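Local coordinates for uncharacterized protein (Bacteroides ovatus, PDB 4ID2) that is of unknown function, belongs to the DUF4738 family and adopts a fold resembling a beta barrel, at residues L48-D54 and V69-L75; Y135-S139 and I150-D154. All coordinates share one frame; numbering follows the deposited sequence. Where two conformers were deposited one is given.

Overall arrangement
From the N-terminal side the chain first closes contact 1, where strand 43-53 turns through residues 54-66, which include the short strand 60-61, and comes back antiparallel as strand 67-79. This pairing lies within the mixed sheet. The chain then passes through strand 82-89, helix 100-104 and strands 107-116 and 121-128 before contact 2 closes the hairpin of strands 134-142 and 148-158, the latter the outermost strand of the chain's four-stranded antiparallel sheet. The two contacts follow in series, neither nested nor crossed. The centres of contact 1 and contact 2 lie about 18 Å apart, on opposite sides of the chain's centre. Nearest atoms of the two stay about 8 Å apart.

Contact 1. Residues L48-D54 and V69-L75; sequences LVSRTPD and VDNKIVL
The chi1 of Arg-51 (-170°) points CG away from the backbone N and lays it against Ile-73 CG1 at 3.6 Å, and a bend at chi3 then swings the guanidinium past Asn-71, the guanidinium and amide planes 28° apart. One water links the pair, accepting from Arg-51 NE and donating to Asn-71 OD1. Beyond it, Arg-51 NH2 bonds to Glu-109 O and Asn-71 ND2 to Leu-108 O, so both polar ends are tied to strand 107-116, while Arg-51 NH1 bonds to Gln-30 O as the second partner of the guanidinium. On the same face, in the conformer given, the Val-49 methyls lie beside Ile-73 CG2 and Leu-75 CD1, CG2 reaching the latter at 3.8 Å; Ile-73 also packs on Leu-108 and Ile-111.

The other face, bearing Ser-50, Thr-52, Lys-72 and Val-74, is wetter. The extended Lys-72 chain passes Thr-52 OG1, its CE 3.5 Å from that oxygen, and brings CD to 3.7 Å from Asp-54 OD2. Lys-72 NZ and Asp-54 OD1 are joined through a water. Another water donates to Ser-50 O (2.7 Å) and bonds to Thr-52 OG1.

Between the faces, Ser-50 and Val-74 exchange two backbone bonds, and so do Thr-52 and Lys-72. Past Pro-53, Asp-54 N donates to Asp-70 O at 2.8 Å. Alternating hydrogen-bonded and non-hydrogen-bonded pairs, with strand directions 164° apart, mark this as regular antiparallel pairing inside a mixed sheet, one face turned to strand 107-116 of the barrel-like fold.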
loop_
_atom_site.group_PDB
_atom_site.type_symbol
_atom_site.label_atom_id
_atom_site.label_comp_id
_atom_site.label_asym_id
_atom_site.label_seq_id
_atom_site.Cartn_x
_atom_site.Cartn_y
_atom_site.Cartn_z
ATOM N N LEU A 48 -2.789 8.555 27.702
ATOM C CA LEU A 48 -1.878 9.690 27.563
ATOM C C LEU A 48 -0.668 9.225 26.773
ATOM O O LEU A 48 -0.068 8.209 27.140
ATOM C CB LEU A 48 -1.467 10.227 28.947
ATOM C CG LEU A 48 -0.469 11.401 28.952
ATOM C CD1 LEU A 48 -1.094 12.673 28.388
ATOM C CD2 LEU A 48 0.063 11.658 30.358
ATOM N N VAL A 49 -0.321 9.947 25.690
ATOM C CA VAL A 49 0.841 9.627 24.866
ATOM C C VAL A 49 1.744 10.853 24.824
ATOM O O VAL A 49 1.258 11.951 24.589
ATOM C CB VAL A 49 0.464 9.145 23.449
ATOM C CG1 VAL A 49 1.715 8.754 22.678
ATOM C CG2 VAL A 49 -0.483 7.955 23.518
ATOM N N SER A 50 3.051 10.670 25.087
ATOM C CA SER A 50 4.017 11.769 25.109
ATOM C C SER A 50 5.248 11.426 24.312
ATOM O O SER A 50 5.963 10.502 24.688
ATOM C CB SER A 50 4.437 12.084 26.544
ATOM O OG SER A 50 3.326 12.436 27.348
ATOM N N ARG A 51 5.520 12.184 23.231
ATOM C CA ARG A 51 6.726 11.996 22.436
ATOM C C ARG A 51 7.746 13.033 22.845
ATOM O O ARG A 51 7.410 14.209 22.955
ATOM C CB ARG A 51 6.432 12.118 20.947
ATOM C CG ARG A 51 7.595 11.695 20.052
ATOM C CD ARG A 51 7.285 12.028 18.616
ATOM N NE ARG A 51 7.431 13.463 18.378
ATOM C CZ ARG A 51 6.910 14.132 17.352
ATOM N NH1 ARG A 51 7.089 15.439 17.249
ATOM N NH2 ARG A 51 6.205 13.498 16.418
ATOM N N THR A 52 8.977 12.602 23.105
ATOM C CA THR A 52 10.064 13.509 23.437
ATOM C C THR A 52 11.323 13.017 22.757
ATOM O O THR A 52 11.455 11.808 22.525
ATOM C CB THR A 52 10.278 13.627 24.961
ATOM O OG1 THR A 52 10.595 12.337 25.489
ATOM C CG2 THR A 52 9.074 14.229 25.688
ATOM N N PRO A 53 12.272 13.916 22.435
ATOM C CA PRO A 53 13.543 13.441 21.876
ATOM C C PRO A 53 14.297 12.624 22.919
ATOM O O PRO A 53 14.272 12.971 24.105
ATOM C CB PRO A 53 14.295 14.733 21.509
ATOM C CG PRO A 53 13.345 15.846 21.726
ATOM C CD PRO A 53 12.291 15.374 22.656
ATOM N N ASP A 54 14.937 11.532 22.489
ATOM C CA ASP A 54 15.730 10.697 23.376
ATOM C C ASP A 54 17.185 10.809 22.934
ATOM O O ASP A 54 17.586 10.258 21.905
ATOM C CB ASP A 54 15.230 9.243 23.387
ATOM C CG ASP A 54 15.758 8.419 24.556
ATOM O OD1 ASP A 54 16.703 8.876 25.226
ATOM O OD2 ASP A 54 15.251 7.300 24.771
ATOM N N VAL A 69 18.191 13.371 16.051
ATOM C CA VAL A 69 18.065 12.616 17.303
ATOM C C VAL A 69 16.713 11.879 17.247
ATOM O O VAL A 69 15.710 12.447 16.791
ATOM C CB VAL A 69 18.228 13.491 18.577
ATOM C CG1 VAL A 69 16.996 14.322 18.859
ATOM C CG2 VAL A 69 18.545 12.636 19.793
ATOM N N ASP A 70 16.702 10.607 17.662
ATOM C CA ASP A 70 15.496 9.780 17.632
ATOM C C ASP A 70 14.607 10.091 18.850
ATOM O O ASP A 70 15.052 10.761 19.788
ATOM C CB ASP A 70 15.885 8.298 17.594
ATOM C CG ASP A 70 14.823 7.353 17.062
ATOM O OD1 ASP A 70 13.679 7.810 16.818
ATOM O OD2 ASP A 70 15.122 6.160 16.917
ATOM N N ASN A 71 13.348 9.615 18.829
ATOM C CA ASN A 71 12.394 9.874 19.904
ATOM C C ASN A 71 11.997 8.634 20.678
ATOM O O ASN A 71 12.101 7.513 20.181
ATOM C CB ASN A 71 11.106 10.482 19.319
ATOM C CG ASN A 71 11.339 11.719 18.492
ATOM O OD1 ASN A 71 11.640 12.791 19.019
ATOM N ND2 ASN A 71 11.211 11.608 17.176
ATOM N N LYS A 72 11.476 8.869 21.889
ATOM C CA LYS A 72 10.843 7.863 22.732
ATOM C C LYS A 72 9.389 8.292 22.871
ATOM O O LYS A 72 9.115 9.494 22.820
ATOM C CB LYS A 72 11.529 7.701 24.103
ATOM C CG LYS A 72 11.419 8.894 25.048
ATOM C CD LYS A 72 12.174 8.628 26.355
ATOM C CE LYS A 72 12.082 9.797 27.301
ATOM N NZ LYS A 72 12.735 9.507 28.602
ATOM N N ILE A 73 8.459 7.340 23.025
ATOM C CA ILE A 73 7.051 7.665 23.207
ATOM C C ILE A 73 6.548 6.947 24.443
ATOM O O ILE A 73 6.524 5.724 24.452
ATOM C CB ILE A 73 6.194 7.341 21.950
ATOM C CG1 ILE A 73 6.563 8.308 20.801
ATOM C CG2 ILE A 73 4.710 7.483 22.285
ATOM C CD1 ILE A 73 5.864 8.112 19.512
ATOM N N VAL A 74 6.125 7.691 25.474
ATOM C CA VAL A 74 5.561 7.087 26.678
ATOM C C VAL A 74 4.056 6.966 26.460
ATOM O O VAL A 74 3.403 7.980 26.244
ATOM C CB VAL A 74 5.894 7.890 27.956
ATOM C CG1 VAL A 74 5.221 7.266 29.185
ATOM C CG2 VAL A 74 7.407 7.983 28.166
ATOM N N LEU A 75 3.515 5.741 26.510
ATOM C CA LEU A 75 2.085 5.481 26.386
ATOM C C LEU A 75 1.588 5.045 27.759
ATOM O O LEU A 75 2.005 4.000 28.241
ATOM C CB LEU A 75 1.812 4.416 25.296
ATOM C CG LEU A 75 0.435 3.705 25.275
ATOM C CD1 LEU A 75 -0.726 4.664 25.312
ATOM C CD2 LEU A 75 0.281 2.861 24.014
HETATM O O HOH W 1 8.367 10.774 25.898
HETATM O O HOH W 2 2.582 9.434 28.420
HETATM O O HOH W 3 9.768 14.526 19.916
HETATM O O HOH W 4 15.383 10.455 27.507
#

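Contact 2. Residues Y135-S139 and I150-D154; sequences YMPLS and IQKVD
The beta hairpin of strands 134-142 and 148-158 forms this contact, with 148-158 the outermost strand of the chain's four-stranded antiparallel sheet, and its two arms begin to part here. Where they are still paired, Ser-139 and Gln-151 form a hydrogen-bonded antiparallel pair: Ser-139 N donates to Gln-151 O at 2.9 Å and Gln-151 N to Ser-139 O at 3.0 Å. Ser-139 OG sits between its own backbone N and carbonyl carbon (chi1 56°), which turns the hydroxyl toward Gln-151 O for a second, weak bond to an oxygen already held by the Ser-139 amide.

One step along, Leu-138 faces Lys-152 as a non-hydrogen-bonded pair. The selenomethionine Met-136 lies on this side too. Its chain is extended through chi2 and bends at chi3, and its SE and CE cross the Lys-152 chain obliquely at CE, with 4.1 Å between the CE atoms of Met-136 and Lys-152. Leu-138 also packs on Phe-94 and Val-98, and Met-136 on Val-98.

The strands separate at Val-153, whose N gives only a weak bond to Pro-137 O. Pro-137 and Val-153 cross at about a right angle, Pro-137 CB lying 3.9 Å from Val-153 CG2. Other copies of the protein take up the diverging ends: Tyr-135 pairs with a strand of the second subunit and Asp-154 with a strand of the third, so the sheet continues across both interfaces. Between the arms a water bridges them, donating to Pro-137 O at 2.9 Å and to Val-153 O at 3.0 Å.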
loop_
_atom_site.group_PDB
_atom_site.type_symbol
_atom_site.label_atom_id
_atom_site.label_comp_id
_atom_site.label_asym_id
_atom_site.label_seq_id
_atom_site.Cartn_x
_atom_site.Cartn_y
_atom_site.Cartn_z
ATOM N N TYR A 135 6.799 7.451 5.552
ATOM C CA TYR A 135 6.723 6.778 6.845
ATOM C C TYR A 135 6.083 5.409 6.701
ATOM O O TYR A 135 5.333 5.158 5.754
ATOM C CB TYR A 135 5.987 7.631 7.886
ATOM C CG TYR A 135 4.518 7.820 7.604
ATOM C CD1 TYR A 135 3.563 6.997 8.188
ATOM C CD2 TYR A 135 4.077 8.852 6.786
ATOM C CE1 TYR A 135 2.204 7.188 7.959
ATOM C CE2 TYR A 135 2.721 9.039 6.527
ATOM C CZ TYR A 135 1.783 8.212 7.124
ATOM O OH TYR A 135 0.437 8.384 6.870
HETATM N N MSE A 136 6.391 4.523 7.650
HETATM C CA MSE A 136 5.935 3.146 7.625
HETATM C C MSE A 136 4.819 2.946 8.638
HETATM O O MSE A 136 5.048 3.141 9.821
HETATM C CB MSE A 136 7.102 2.215 7.927
HETATM C CG MSE A 136 6.728 0.754 7.932
HETATM SE SE MSE A 136 8.309 -0.250 8.345
HETATM C CE MSE A 136 8.854 -0.582 6.402
ATOM N N PRO A 137 3.624 2.510 8.201
ATOM C CA PRO A 137 2.532 2.281 9.158
ATOM C C PRO A 137 2.719 0.977 9.935
ATOM O O PRO A 137 3.085 -0.049 9.355
ATOM C CB PRO A 137 1.290 2.234 8.261
ATOM C CG PRO A 137 1.792 1.762 6.952
ATOM C CD PRO A 137 3.198 2.235 6.813
ATOM N N LEU A 138 2.527 1.036 11.257
ATOM C CA LEU A 138 2.632 -0.107 12.175
ATOM C C LEU A 138 1.451 -0.044 13.145
ATOM O O LEU A 138 0.738 0.964 13.149
ATOM C CB LEU A 138 3.973 -0.054 12.944
ATOM C CG LEU A 138 5.250 0.051 12.095
ATOM C CD1 LEU A 138 6.334 0.856 12.807
ATOM C CD2 LEU A 138 5.762 -1.314 11.706
ATOM N N SER A 139 1.241 -1.072 13.979
ATOM C CA SER A 139 0.140 -1.017 14.951
ATOM C C SER A 139 0.480 -1.722 16.269
ATOM O O SER A 139 1.296 -2.640 16.285
ATOM C CB SER A 139 -1.133 -1.611 14.366
ATOM O OG SER A 139 -0.908 -2.935 13.926
ATOM N N ILE A 150 2.479 -6.325 18.747
ATOM C CA ILE A 150 2.927 -5.438 17.672
ATOM C C ILE A 150 2.683 -6.092 16.329
ATOM O O ILE A 150 2.957 -7.274 16.180
ATOM C CB ILE A 150 4.448 -5.126 17.833
ATOM C CG1 ILE A 150 4.779 -4.505 19.200
ATOM C CG2 ILE A 150 4.965 -4.249 16.702
ATOM C CD1 ILE A 150 4.034 -3.272 19.549
ATOM N N GLN A 151 2.248 -5.304 15.326
ATOM C CA GLN A 151 2.018 -5.805 13.968
ATOM C C GLN A 151 2.463 -4.789 12.926
ATOM O O GLN A 151 2.432 -3.579 13.166
ATOM C CB GLN A 151 0.528 -6.136 13.711
ATOM C CG GLN A 151 -0.190 -7.011 14.753
ATOM C CD GLN A 151 -0.622 -6.311 16.031
ATOM O OE1 GLN A 151 -0.393 -6.824 17.129
ATOM N NE2 GLN A 151 -1.320 -5.180 15.942
ATOM N N LYS A 152 2.828 -5.293 11.749
ATOM C CA LYS A 152 3.169 -4.478 10.592
ATOM C C LYS A 152 1.920 -4.361 9.755
ATOM O O LYS A 152 1.177 -5.333 9.641
ATOM C CB LYS A 152 4.312 -5.120 9.791
ATOM C CG LYS A 152 4.908 -4.221 8.717
ATOM C CD LYS A 152 5.935 -4.982 7.877
ATOM C CE LYS A 152 7.060 -4.116 7.365
ATOM N NZ LYS A 152 8.183 -4.932 6.836
ATOM N N VAL A 153 1.665 -3.183 9.191
ATOM C CA VAL A 153 0.492 -2.971 8.347
ATOM C C VAL A 153 0.817 -3.543 6.972
ATOM O O VAL A 153 1.797 -3.112 6.363
ATOM C CB VAL A 153 0.105 -1.475 8.301
ATOM C CG1 VAL A 153 -1.002 -1.211 7.278
ATOM C CG2 VAL A 153 -0.296 -0.986 9.693
ATOM N N ASP A 154 0.036 -4.544 6.515
ATOM C CA ASP A 154 0.233 -5.208 5.219
ATOM C C ASP A 154 -0.762 -4.677 4.219
ATOM O O ASP A 154 -1.624 -3.874 4.579
ATOM C CB ASP A 154 0.091 -6.734 5.358
ATOM C CG ASP A 154 1.128 -7.384 6.245
ATOM O OD1 ASP A 154 2.251 -6.839 6.346
ATOM O OD2 ASP A 154 0.840 -8.470 6.795
HETATM O O HOH W 5 4.202 -1.408 7.018
#